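Local structure of quinone oxidoreductase (Thermus thermophilus, 1IZ0) at residues L151-A156 / L169-A174; K128-A133 / D191-V196; V29-A34 / V64-G69; R70-L75 / L92-E97. The protein binds NADPH and probably uses it to reduce quinones, as a zinc-binding-dehydrogenase-like medium-chain reductase with a Rossmann-type nucleotide domain. All blocks are in the same frame, centred on the assembly; numbering follows the deposited sequence.

Contact 1: L151-A156 / L169-A174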
loop_
_atom_site.group_PDB
_atom_site.type_symbol
_atom_site.label_atom_id
_atom_site.label_comp_id
_atom_site.label_asym_id
_atom_site.label_seq_id
_atom_site.Cartn_x
_atom_site.Cartn_y
_atom_site.Cartn_z
ATOM N N LEU A 151 3.583 16.666 -8.444
ATOM C CA LEU A 151 2.479 17.227 -7.674
ATOM C C LEU A 151 2.934 17.966 -6.414
ATOM O O LEU A 151 4.029 17.733 -5.900
ATOM C CB LEU A 151 1.502 16.114 -7.274
ATOM C CG LEU A 151 1.026 15.147 -8.363
ATOM C CD1 LEU A 151 0.155 14.062 -7.727
ATOM C CD2 LEU A 151 0.251 15.895 -9.435
ATOM N N ARG A 152 2.078 18.861 -5.932
ATOM C CA ARG A 152 2.339 19.619 -4.714
ATOM C C ARG A 152 1.647 18.816 -3.621
ATOM O O ARG A 152 0.428 18.640 -3.660
ATOM C CB ARG A 152 1.728 21.018 -4.816
ATOM C CG ARG A 152 2.444 21.941 -5.799
ATOM C CD ARG A 152 1.758 23.301 -5.867
ATOM N NE ARG A 152 1.652 23.934 -4.551
ATOM C CZ ARG A 152 0.775 24.890 -4.257
ATOM N NH1 ARG A 152 -0.069 25.320 -5.192
ATOM N NH2 ARG A 152 0.735 25.408 -3.034
ATOM N N VAL A 153 2.418 18.339 -2.649
ATOM C CA VAL A 153 1.876 17.492 -1.587
ATOM C C VAL A 153 1.666 18.117 -0.215
ATOM O O VAL A 153 2.560 18.764 0.332
ATOM C CB VAL A 153 2.777 16.246 -1.383
ATOM C CG1 VAL A 153 2.182 15.327 -0.319
ATOM C CG2 VAL A 153 2.962 15.517 -2.708
ATOM N N LEU A 154 0.481 17.886 0.340
ATOM C CA LEU A 154 0.127 18.369 1.676
ATOM C C LEU A 154 -0.035 17.071 2.449
ATOM O O LEU A 154 -0.981 16.323 2.202
ATOM C CB LEU A 154 -1.215 19.110 1.656
ATOM C CG LEU A 154 -1.584 20.170 2.700
ATOM C CD1 LEU A 154 -3.108 20.165 2.853
ATOM C CD2 LEU A 154 -0.926 19.916 4.044
ATOM N N ALA A 155 0.888 16.793 3.364
ATOM C CA ALA A 155 0.836 15.559 4.142
ATOM C C ALA A 155 0.158 15.792 5.474
ATOM O O ALA A 155 0.303 16.853 6.076
ATOM C CB ALA A 155 2.253 15.015 4.369
ATOM N N ALA A 156 -0.588 14.798 5.935
ATOM C CA ALA A 156 -1.265 14.915 7.213
ATOM C C ALA A 156 -1.099 13.624 8.002
ATOM O O ALA A 156 -1.009 12.544 7.422
ATOM C CB ALA A 156 -2.735 15.219 6.995
ATOM N N LEU A 169 10.208 13.547 2.887
ATOM C CA LEU A 169 9.994 12.877 1.612
ATOM C C LEU A 169 9.651 13.822 0.460
ATOM O O LEU A 169 9.614 13.400 -0.699
ATOM C CB LEU A 169 8.904 11.811 1.755
ATOM C CG LEU A 169 9.374 10.596 2.559
ATOM C CD1 LEU A 169 8.183 9.785 3.020
ATOM C CD2 LEU A 169 10.331 9.760 1.704
ATOM N N GLY A 170 9.395 15.090 0.775
ATOM C CA GLY A 170 9.075 16.051 -0.267
ATOM C C GLY A 170 7.781 16.840 -0.114
ATOM O O GLY A 170 7.485 17.702 -0.946
ATOM N N ALA A 171 6.998 16.566 0.923
ATOM C CA ALA A 171 5.744 17.301 1.102
ATOM C C ALA A 171 6.021 18.795 1.258
ATOM O O ALA A 171 6.985 19.179 1.914
ATOM C CB ALA A 171 4.994 16.782 2.317
ATOM N N GLU A 172 5.172 19.625 0.651
ATOM C CA GLU A 172 5.302 21.087 0.714
ATOM C C GLU A 172 5.010 21.543 2.143
ATOM O O GLU A 172 5.635 22.472 2.657
ATOM C CB GLU A 172 4.328 21.731 -0.288
ATOM C CG GLU A 172 4.323 23.257 -0.326
ATOM C CD GLU A 172 3.540 23.819 -1.524
ATOM O OE1 GLU A 172 2.861 24.856 -1.368
ATOM O OE2 GLU A 172 3.614 23.237 -2.629
ATOM N N GLU A 173 4.052 20.885 2.782
ATOM C CA GLU A 173 3.706 21.178 4.168
ATOM C C GLU A 173 3.199 19.881 4.763
ATOM O O GLU A 173 2.695 19.022 4.036
ATOM C CB GLU A 173 2.614 22.246 4.269
ATOM C CG GLU A 173 3.060 23.651 3.888
ATOM C CD GLU A 173 2.054 24.714 4.309
ATOM O OE1 GLU A 173 0.854 24.561 3.997
ATOM O OE2 GLU A 173 2.462 25.705 4.948
ATOM N N ALA A 174 3.346 19.735 6.075
ATOM C CA ALA A 174 2.879 18.546 6.783
ATOM C C ALA A 174 2.030 19.069 7.933
ATOM O O ALA A 174 2.407 20.044 8.579
ATOM C CB ALA A 174 4.063 17.738 7.314
HETATM O O HOH W 1 5.160 18.881 -2.433
#
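Arg152 and Glu172 face each other side-on in a two-point salt bridge. Arg152 NE reaches Glu172 OE2 at 2.8 Å in a nearly straight bond (171°), meeting the syn lone pair of that oxygen, while Arg152 NH2 takes Glu172 OE1, also at 2.8 Å. The guanidinium and carboxylate planes are 11° apart, so the pair lies almost flat. The arginine's bend at chi3 (56°) turns NE toward the carboxylate, whereas the glutamate stays extended. Trp187 adds a cation-pi contact to Arg152. An alanine in place of Arg152 would probably leave the Glu172 carboxylate without its charge partner and free to turn. Beside the bridge the backbones join: Glu172 N bonds to Val153 O at 2.8 Å, and Ala155 N to Glu173 O at 2.9 Å. One water spans the gap next to them, giving a hydrogen to Gly170 O and accepting one from Val153 N. The methyls of Ala155 and Ala171 pack at 3.9 Å between their CB atoms. Further out, Glu173 turns its carboxylate to Arg183 and Trp187, and Gly170 closes the preceding helix with a Schellman motif. Strand 152-157, helix 164-168 and strand 173-176 form a beta-alpha-beta unit at one edge of the Rossmann-type parallel sheet.

Contact 2: K128-A133 / D191-V196; sequences KVLVQA and DLVLEV
Val129 and Leu192, then Leu130 and Val193, pair in parallel register where the two strands are most closely knit. Leu130 N bonds to Leu192 O at 2.9 Å, and Leu194 N bonds to Leu130 O in a nearly straight link (171°). Lys128 O takes two donors, Asp191 N and Leu192 N. On one face Val129 CG2, anti to its backbone N, rests 3.9 Å from Leu192 CB; on the other, Leu130 and Val193 lie side by side and point the same way, with Leu130 CD1 3.8 Å from Val193 CG1. The start of the contact is less enclosed. There Asp191 OD2 receives Lys128 N at 2.8 Å through its anti lone pair, while the ammonium of Lys128 goes to the carbonyls of Gly189 and Trp187. At the far end the strands part, and a water bridges Gln132 N and Leu194 O. The Gln132 side chain crosses the widened gap: its OE1 accepts from Val196 N at 3.0 Å, and its NE2 gives to Glu195 OE2 at 2.6 Å, coming from above a carboxylate turned 79° from the amide. Ser204 also binds Glu195 OE2. These are the central strands of the parallel sheet, flanked by strands 152-157 and 212-216, with helix 137-148 packed on the face carrying Val129, Val131 and Leu194.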
loop_
_atom_site.group_PDB
_atom_site.type_symbol
_atom_site.label_atom_id
_atom_site.label_comp_id
_atom_site.label_asym_id
_atom_site.label_seq_id
_atom_site.Cartn_x
_atom_site.Cartn_y
_atom_site.Cartn_z
ATOM N N LYS A 128 -2.479 20.142 -6.490
ATOM C CA LYS A 128 -2.385 20.025 -5.037
ATOM C C LYS A 128 -3.054 18.749 -4.522
ATOM O O LYS A 128 -4.244 18.524 -4.755
ATOM C CB LYS A 128 -3.035 21.253 -4.397
ATOM C CG LYS A 128 -2.363 22.567 -4.794
ATOM C CD LYS A 128 -3.215 23.789 -4.441
ATOM C CE LYS A 128 -4.286 24.066 -5.499
ATOM N NZ LYS A 128 -5.228 25.151 -5.067
ATOM N N VAL A 129 -2.292 17.924 -3.800
ATOM C CA VAL A 129 -2.827 16.667 -3.293
ATOM C C VAL A 129 -2.623 16.462 -1.798
ATOM O O VAL A 129 -1.539 16.690 -1.260
ATOM C CB VAL A 129 -2.209 15.463 -4.055
ATOM C CG1 VAL A 129 -0.685 15.484 -3.917
ATOM C CG2 VAL A 129 -2.776 14.159 -3.529
ATOM N N LEU A 130 -3.681 16.029 -1.130
ATOM C CA LEU A 130 -3.617 15.768 0.299
ATOM C C LEU A 130 -3.367 14.275 0.506
ATOM O O LEU A 130 -4.080 13.436 -0.050
ATOM C CB LEU A 130 -4.933 16.189 0.961
ATOM C CG LEU A 130 -5.198 15.950 2.454
ATOM C CD1 LEU A 130 -5.637 14.527 2.661
ATOM C CD2 LEU A 130 -3.959 16.272 3.281
ATOM N N VAL A 131 -2.337 13.948 1.278
ATOM C CA VAL A 131 -2.013 12.558 1.583
ATOM C C VAL A 131 -2.207 12.359 3.083
ATOM O O VAL A 131 -1.591 13.061 3.887
ATOM C CB VAL A 131 -0.551 12.212 1.226
ATOM C CG1 VAL A 131 -0.230 10.777 1.660
ATOM C CG2 VAL A 131 -0.334 12.374 -0.271
ATOM N N GLN A 132 -3.060 11.410 3.458
ATOM C CA GLN A 132 -3.325 11.157 4.867
ATOM C C GLN A 132 -2.441 10.035 5.390
ATOM O O GLN A 132 -1.751 9.374 4.609
ATOM C CB GLN A 132 -4.801 10.809 5.063
ATOM C CG GLN A 132 -5.748 11.889 4.569
ATOM C CD GLN A 132 -7.199 11.480 4.695
ATOM O OE1 GLN A 132 -7.540 10.310 4.517
ATOM N NE2 GLN A 132 -8.066 12.441 4.993
ATOM N N ALA A 133 -2.456 9.823 6.706
ATOM C CA ALA A 133 -1.627 8.786 7.314
ATOM C C ALA A 133 -0.300 8.823 6.562
ATOM O O ALA A 133 0.268 7.782 6.207
ATOM C CB ALA A 133 -2.300 7.414 7.156
ATOM N N ASP A 191 -6.797 19.867 -5.161
ATOM C CA ASP A 191 -7.228 19.306 -6.433
ATOM C C ASP A 191 -7.542 17.826 -6.220
ATOM O O ASP A 191 -8.471 17.284 -6.819
ATOM C CB ASP A 191 -6.112 19.440 -7.482
ATOM C CG ASP A 191 -5.825 20.887 -7.851
ATOM O OD1 ASP A 191 -6.768 21.575 -8.289
ATOM O OD2 ASP A 191 -4.663 21.340 -7.706
ATOM N N LEU A 192 -6.758 17.185 -5.357
ATOM C CA LEU A 192 -6.918 15.767 -5.061
ATOM C C LEU A 192 -6.769 15.425 -3.581
ATOM O O LEU A 192 -6.041 16.082 -2.834
ATOM C CB LEU A 192 -5.879 14.934 -5.825
ATOM C CG LEU A 192 -5.858 14.863 -7.350
ATOM C CD1 LEU A 192 -5.114 16.048 -7.914
ATOM C CD2 LEU A 192 -5.152 13.589 -7.776
ATOM N N VAL A 193 -7.458 14.371 -3.173
ATOM C CA VAL A 193 -7.381 13.881 -1.811
ATOM C C VAL A 193 -7.329 12.356 -1.880
ATOM O O VAL A 193 -8.156 11.738 -2.552
ATOM C CB VAL A 193 -8.613 14.292 -0.974
ATOM C CG1 VAL A 193 -8.564 13.593 0.385
ATOM C CG2 VAL A 193 -8.644 15.809 -0.785
ATOM N N LEU A 194 -6.331 11.761 -1.231
ATOM C CA LEU A 194 -6.209 10.307 -1.189
ATOM C C LEU A 194 -6.753 9.954 0.179
ATOM O O LEU A 194 -6.071 10.109 1.187
ATOM C CB LEU A 194 -4.746 9.864 -1.320
ATOM C CG LEU A 194 -4.058 10.176 -2.658
ATOM C CD1 LEU A 194 -2.632 9.614 -2.656
ATOM C CD2 LEU A 194 -4.852 9.572 -3.804
ATOM N N GLU A 195 -8.006 9.508 0.198
ATOM C CA GLU A 195 -8.719 9.164 1.424
ATOM C C GLU A 195 -8.509 7.761 1.965
ATOM O O GLU A 195 -8.910 6.789 1.324
ATOM C CB GLU A 195 -10.216 9.353 1.200
ATOM C CG GLU A 195 -10.787 10.626 1.768
ATOM C CD GLU A 195 -10.761 10.631 3.274
ATOM O OE1 GLU A 195 -11.223 9.640 3.877
ATOM O OE2 GLU A 195 -10.284 11.625 3.852
ATOM N N VAL A 196 -7.908 7.657 3.149
ATOM C CA VAL A 196 -7.699 6.356 3.795
ATOM C C VAL A 196 -8.353 6.354 5.180
ATOM O O VAL A 196 -8.580 5.302 5.766
ATOM C CB VAL A 196 -6.198 6.012 3.947
ATOM C CG1 VAL A 196 -5.581 5.781 2.575
ATOM C CG2 VAL A 196 -5.468 7.137 4.681
HETATM O O HOH W 2 -3.392 9.392 1.757
#

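Contact 3: V29-A34 / V64-G69; sequences VLRVEA and VGVVEG
Arg31 and Val66 exchange a pair of backbone hydrogen bonds, Arg31 N to Val66 O at 3.1 Å and Val66 N to Arg31 O at 3.0 Å. Further along strand 27-37, Glu33 N and Ala34 N both face Val64 O: the first gives it a straight bond (2.9 Å, 171°), the second a weak one. Val64 N returns a bond to Ala34 O. Glu33 and Ala34 thus share one partner, a classic beta bulge that shifts the register by one residue. The Glu33 carboxylate has its strongest partner outside these strands, in a salt bridge with Arg71; on the way it passes Val66, with its OE1 3.6 Å from Val66 CG2. Arg31 lies alongside Val66 on the same face, its guanidinium edge turned to the valine. Around the other face, Leu30 takes the crowded position, CG between backbone N and carbonyl carbon (chi1 82°), and its CD1 passes over the backbone of Gly65, 3.4 Å from Gly65 CA. A CB on Gly65 would run into Leu30 CD1 and Arg31 O as they stand, consistent with glycine here. Leu30 CB is pressed against Val67 CG2 at 3.3 Å, a tight fit. Ala34 and Val64 face helix 101-105, while strand 84-88 pairs along the other edge of strand 27-37. This bulged antiparallel pair belongs to the GroES-like domain typical of medium-chain dehydrogenases and reductases.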
loop_
_atom_site.group_PDB
_atom_site.type_symbol
_atom_site.label_atom_id
_atom_site.label_comp_id
_atom_site.label_asym_id
_atom_site.label_seq_id
_atom_site.Cartn_x
_atom_site.Cartn_y
_atom_site.Cartn_z
ATOM N N VAL A 29 8.589 -21.740 -8.173
ATOM C CA VAL A 29 8.516 -21.773 -6.722
ATOM C C VAL A 29 9.607 -20.845 -6.206
ATOM O O VAL A 29 10.790 -21.093 -6.432
ATOM C CB VAL A 29 8.769 -23.195 -6.177
ATOM C CG1 VAL A 29 8.603 -23.203 -4.662
ATOM C CG2 VAL A 29 7.805 -24.185 -6.829
ATOM N N LEU A 30 9.226 -19.762 -5.539
ATOM C CA LEU A 30 10.245 -18.870 -5.023
ATOM C C LEU A 30 10.424 -19.089 -3.535
ATOM O O LEU A 30 9.449 -19.288 -2.804
ATOM C CB LEU A 30 9.903 -17.400 -5.322
ATOM C CG LEU A 30 8.954 -16.492 -4.534
ATOM C CD1 LEU A 30 9.493 -16.202 -3.137
ATOM C CD2 LEU A 30 8.826 -15.174 -5.302
ATOM N N ARG A 31 11.681 -19.101 -3.101
ATOM C CA ARG A 31 11.981 -19.261 -1.692
ATOM C C ARG A 31 11.882 -17.863 -1.108
ATOM O O ARG A 31 12.606 -16.952 -1.516
ATOM C CB ARG A 31 13.382 -19.855 -1.478
ATOM C CG ARG A 31 14.473 -19.276 -2.345
ATOM C CD ARG A 31 15.821 -19.941 -2.037
ATOM N NE ARG A 31 16.346 -19.523 -0.739
ATOM C CZ ARG A 31 16.801 -18.300 -0.483
ATOM N NH1 ARG A 31 16.799 -17.380 -1.437
ATOM N NH2 ARG A 31 17.248 -17.989 0.726
ATOM N N VAL A 32 10.961 -17.714 -0.163
ATOM C CA VAL A 32 10.672 -16.453 0.500
ATOM C C VAL A 32 11.766 -15.886 1.413
ATOM O O VAL A 32 12.357 -16.599 2.232
ATOM C CB VAL A 32 9.362 -16.591 1.314
ATOM C CG1 VAL A 32 8.932 -15.248 1.872
ATOM C CG2 VAL A 32 8.268 -17.178 0.426
ATOM N N GLU A 33 12.025 -14.589 1.261
ATOM C CA GLU A 33 13.011 -13.890 2.076
ATOM C C GLU A 33 12.309 -12.878 2.978
ATOM O O GLU A 33 12.680 -12.703 4.138
ATOM C CB GLU A 33 14.025 -13.163 1.191
ATOM C CG GLU A 33 14.999 -14.086 0.476
ATOM C CD GLU A 33 15.986 -13.320 -0.383
ATOM O OE1 GLU A 33 15.552 -12.671 -1.357
ATOM O OE2 GLU A 33 17.195 -13.358 -0.079
ATOM N N ALA A 34 11.288 -12.216 2.441
ATOM C CA ALA A 34 10.555 -11.218 3.207
ATOM C C ALA A 34 9.095 -11.165 2.774
ATOM O O ALA A 34 8.748 -11.536 1.648
ATOM C CB ALA A 34 11.205 -9.846 3.040
ATOM N N VAL A 64 8.643 -11.375 -1.424
ATOM C CA VAL A 64 9.931 -11.097 -2.047
ATOM C C VAL A 64 10.756 -12.369 -1.860
ATOM O O VAL A 64 10.822 -12.918 -0.755
ATOM C CB VAL A 64 10.648 -9.917 -1.375
ATOM C CG1 VAL A 64 12.074 -9.809 -1.889
ATOM C CG2 VAL A 64 9.898 -8.633 -1.677
ATOM N N GLY A 65 11.364 -12.855 -2.935
ATOM C CA GLY A 65 12.142 -14.073 -2.815
ATOM C C GLY A 65 13.020 -14.406 -4.003
ATOM O O GLY A 65 13.104 -13.648 -4.970
ATOM N N VAL A 66 13.651 -15.569 -3.936
ATOM C CA VAL A 66 14.561 -15.997 -4.984
ATOM C C VAL A 66 14.067 -17.140 -5.863
ATOM O O VAL A 66 13.449 -18.095 -5.393
ATOM C CB VAL A 66 15.917 -16.406 -4.369
ATOM C CG1 VAL A 66 16.859 -16.904 -5.456
ATOM C CG2 VAL A 66 16.527 -15.219 -3.634
ATOM N N VAL A 67 14.355 -17.024 -7.154
ATOM C CA VAL A 67 13.995 -18.044 -8.130
ATOM C C VAL A 67 15.219 -18.227 -9.023
ATOM O O VAL A 67 15.558 -17.342 -9.810
ATOM C CB VAL A 67 12.801 -17.613 -9.002
ATOM C CG1 VAL A 67 12.472 -18.704 -10.016
ATOM C CG2 VAL A 67 11.597 -17.329 -8.125
ATOM N N GLU A 68 15.891 -19.365 -8.874
ATOM C CA GLU A 68 17.081 -19.663 -9.660
ATOM C C GLU A 68 18.112 -18.548 -9.537
ATOM O O GLU A 68 18.545 -17.974 -10.535
ATOM C CB GLU A 68 16.704 -19.873 -11.130
ATOM N N GLY A 69 18.491 -18.233 -8.304
ATOM C CA GLY A 69 19.488 -17.200 -8.076
ATOM C C GLY A 69 19.076 -15.745 -8.224
ATOM O O GLY A 69 19.829 -14.851 -7.828
#

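Contact 4: R70-L75 / L92-E97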
loop_
_atom_site.group_PDB
_atom_site.type_symbol
_atom_site.label_atom_id
_atom_site.label_comp_id
_atom_site.label_asym_id
_atom_site.label_seq_id
_atom_site.Cartn_x
_atom_site.Cartn_y
_atom_site.Cartn_z
ATOM N N ARG A 70 17.895 -15.482 -8.775
ATOM C CA ARG A 70 17.455 -14.097 -8.952
ATOM C C ARG A 70 16.288 -13.706 -8.034
ATOM O O ARG A 70 15.317 -14.449 -7.903
ATOM C CB ARG A 70 17.066 -13.858 -10.413
ATOM C CG ARG A 70 16.869 -12.391 -10.743
ATOM C CD ARG A 70 16.451 -12.176 -12.191
ATOM N NE ARG A 70 16.282 -10.754 -12.491
ATOM C CZ ARG A 70 15.862 -10.286 -13.660
ATOM N NH1 ARG A 70 15.740 -8.979 -13.845
ATOM N NH2 ARG A 70 15.560 -11.125 -14.644
ATOM N N ARG A 71 16.385 -12.530 -7.417
ATOM C CA ARG A 71 15.347 -12.040 -6.513
ATOM C C ARG A 71 14.220 -11.271 -7.211
ATOM O O ARG A 71 14.462 -10.391 -8.046
ATOM C CB ARG A 71 15.972 -11.156 -5.435
ATOM C CG ARG A 71 14.968 -10.551 -4.454
ATOM C CD ARG A 71 15.704 -9.815 -3.347
ATOM N NE ARG A 71 16.603 -10.713 -2.631
ATOM C CZ ARG A 71 17.757 -10.337 -2.089
ATOM N NH1 ARG A 71 18.159 -9.073 -2.182
ATOM N NH2 ARG A 71 18.514 -11.224 -1.453
ATOM N N TYR A 72 12.987 -11.601 -6.839
ATOM C CA TYR A 72 11.794 -10.986 -7.409
ATOM C C TYR A 72 10.809 -10.622 -6.307
ATOM O O TYR A 72 10.874 -11.155 -5.196
ATOM C CB TYR A 72 11.073 -11.969 -8.333
ATOM C CG TYR A 72 11.831 -12.411 -9.562
ATOM C CD1 TYR A 72 11.798 -11.654 -10.732
ATOM C CD2 TYR A 72 12.537 -13.614 -9.571
ATOM C CE1 TYR A 72 12.444 -12.088 -11.891
ATOM C CE2 TYR A 72 13.188 -14.061 -10.723
ATOM C CZ TYR A 72 13.132 -13.293 -11.881
ATOM O OH TYR A 72 13.735 -13.745 -13.036
ATOM N N ALA A 73 9.891 -9.719 -6.636
ATOM C CA ALA A 73 8.834 -9.311 -5.719
ATOM C C ALA A 73 7.568 -9.839 -6.384
ATOM O O ALA A 73 7.527 -9.980 -7.608
ATOM C CB ALA A 73 8.771 -7.795 -5.605
ATOM N N ALA A 74 6.540 -10.144 -5.606
ATOM C CA ALA A 74 5.318 -10.646 -6.213
ATOM C C ALA A 74 4.094 -10.478 -5.341
ATOM O O ALA A 74 4.183 -10.476 -4.114
ATOM C CB ALA A 74 5.483 -12.122 -6.577
ATOM N N LEU A 75 2.950 -10.323 -5.993
ATOM C CA LEU A 75 1.682 -10.216 -5.297
ATOM C C LEU A 75 1.009 -11.555 -5.515
ATOM O O LEU A 75 0.822 -11.987 -6.653
ATOM C CB LEU A 75 0.825 -9.093 -5.874
ATOM C CG LEU A 75 1.247 -7.704 -5.402
ATOM C CD1 LEU A 75 0.266 -6.671 -5.885
ATOM C CD2 LEU A 75 1.301 -7.700 -3.882
ATOM N N LEU A 92 5.838 -12.192 -11.607
ATOM C CA LEU A 92 7.161 -11.855 -11.084
ATOM C C LEU A 92 7.563 -10.432 -11.419
ATOM O O LEU A 92 7.407 -9.976 -12.549
ATOM C CB LEU A 92 8.215 -12.817 -11.630
ATOM C CG LEU A 92 8.024 -14.273 -11.216
ATOM C CD1 LEU A 92 9.033 -15.146 -11.949
ATOM C CD2 LEU A 92 8.181 -14.400 -9.706
ATOM N N LEU A 93 8.101 -9.737 -10.429
ATOM C CA LEU A 93 8.521 -8.356 -10.602
ATOM C C LEU A 93 10.035 -8.232 -10.385
ATOM O O LEU A 93 10.518 -8.383 -9.264
ATOM C CB LEU A 93 7.755 -7.484 -9.603
ATOM C CG LEU A 93 7.799 -5.969 -9.754
ATOM C CD1 LEU A 93 9.106 -5.428 -9.209
ATOM C CD2 LEU A 93 7.614 -5.610 -11.227
ATOM N N PRO A 94 10.799 -7.957 -11.461
ATOM C CA PRO A 94 12.259 -7.812 -11.388
ATOM C C PRO A 94 12.648 -6.632 -10.504
ATOM O O PRO A 94 12.006 -5.577 -10.537
ATOM C CB PRO A 94 12.666 -7.581 -12.848
ATOM C CG PRO A 94 11.549 -8.163 -13.632
ATOM C CD PRO A 94 10.338 -7.755 -12.844
ATOM N N LEU A 95 13.711 -6.807 -9.730
ATOM C CA LEU A 95 14.176 -5.765 -8.826
ATOM C C LEU A 95 15.547 -5.254 -9.230
ATOM O O LEU A 95 16.320 -5.972 -9.861
ATOM C CB LEU A 95 14.239 -6.315 -7.399
ATOM C CG LEU A 95 12.930 -6.897 -6.858
ATOM C CD1 LEU A 95 13.186 -7.640 -5.565
ATOM C CD2 LEU A 95 11.932 -5.782 -6.635
ATOM N N PRO A 96 15.866 -3.999 -8.874
ATOM C CA PRO A 96 17.171 -3.424 -9.215
ATOM C C PRO A 96 18.223 -4.095 -8.343
ATOM O O PRO A 96 17.943 -4.442 -7.199
ATOM C CB PRO A 96 17.018 -1.946 -8.848
ATOM C CG PRO A 96 15.533 -1.725 -8.822
ATOM C CD PRO A 96 15.010 -2.993 -8.224
ATOM N N GLU A 97 19.425 -4.274 -8.879
ATOM C CA GLU A 97 20.505 -4.889 -8.120
ATOM C C GLU A 97 20.744 -4.114 -6.835
ATOM O O GLU A 97 20.732 -2.885 -6.836
ATOM C CB GLU A 97 21.789 -4.894 -8.952
ATOM C CG GLU A 97 21.715 -5.804 -10.153
ATOM C CD GLU A 97 21.635 -7.257 -9.744
ATOM O OE1 GLU A 97 20.945 -8.040 -10.438
ATOM O OE2 GLU A 97 22.274 -7.611 -8.724
HETATM O O HOH W 3 16.327 -6.594 -12.436
HETATM O O HOH W 4 15.760 -9.136 -10.196
#
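Leu95 reaches across to Arg71 and Ala73 with its two methyls, and can be followed outward atom by atom. Its CB lies 4.1 Å from Arg71 O. CG, placed anti to the carbonyl carbon (chi1 -56°), lies 4.0 Å from Arg71 O and 4.2 Å from Ala73 N. There the two methyls separate: Leu95 CD1 goes to the aliphatic part of Arg71, 3.6 Å from Arg71 CG, and also meets the carbonyl carbon of Tyr72, while Leu95 CD2 ends 3.9 Å from Ala73 CB. An alanine in its place would probably open a gap between Arg71 and Ala73 and leave the arginine's methylenes less firmly packed. Beside these contacts the backbones are joined by two hydrogen bonds, Ala73 N to Leu93 O at 3.0 Å and Leu93 N to Ala73 O at 2.9 Å. The Tyr72 ring turns its edge to the Leu93 carbonyl and Pro94 N. Leu92 CD1 lies over one face of the ring, and Leu92 CB comes within 3.9 Å of Tyr72 CD1. Tyr72 CE1 lies over one face of the Arg70 guanidinium, toward its rim. Two waters complete the polar side: one joins Arg70 NH1 to Leu95 O, the other links Arg70 NE, Arg71 O and Leu95 N. The charged end of Arg71 turns elsewhere, to Glu33, and helix 101-105 touches both Arg71 and Leu95. With only two direct backbone bonds, the short strand 93-94 relies on leucine and aromatic contacts and on water-mediated links to Arg70.

Overall arrangement
From the N terminus, contact 3 comes first, bringing strand 62-67 back against strand 27-37 and closing a loop of 29 residues. Contact 4 follows in series and ties strand 70-75 to the short strand 93-94. The two touch in one mixed sheet, where Gly65 meets Tyr72 and Glu33 forms a salt bridge with Arg71. The chain then enters the nucleotide-binding half. Contact 2 closes the longest loop of the four, 57 residues, from 128-133 to 191-196, and contact 1 opens and closes within that span. Strands 128-131 and 152-157 are neighbours, so contacts 1 and 2 lie in one parallel sheet, and the centre of each is about 35 Å from that of contact 3.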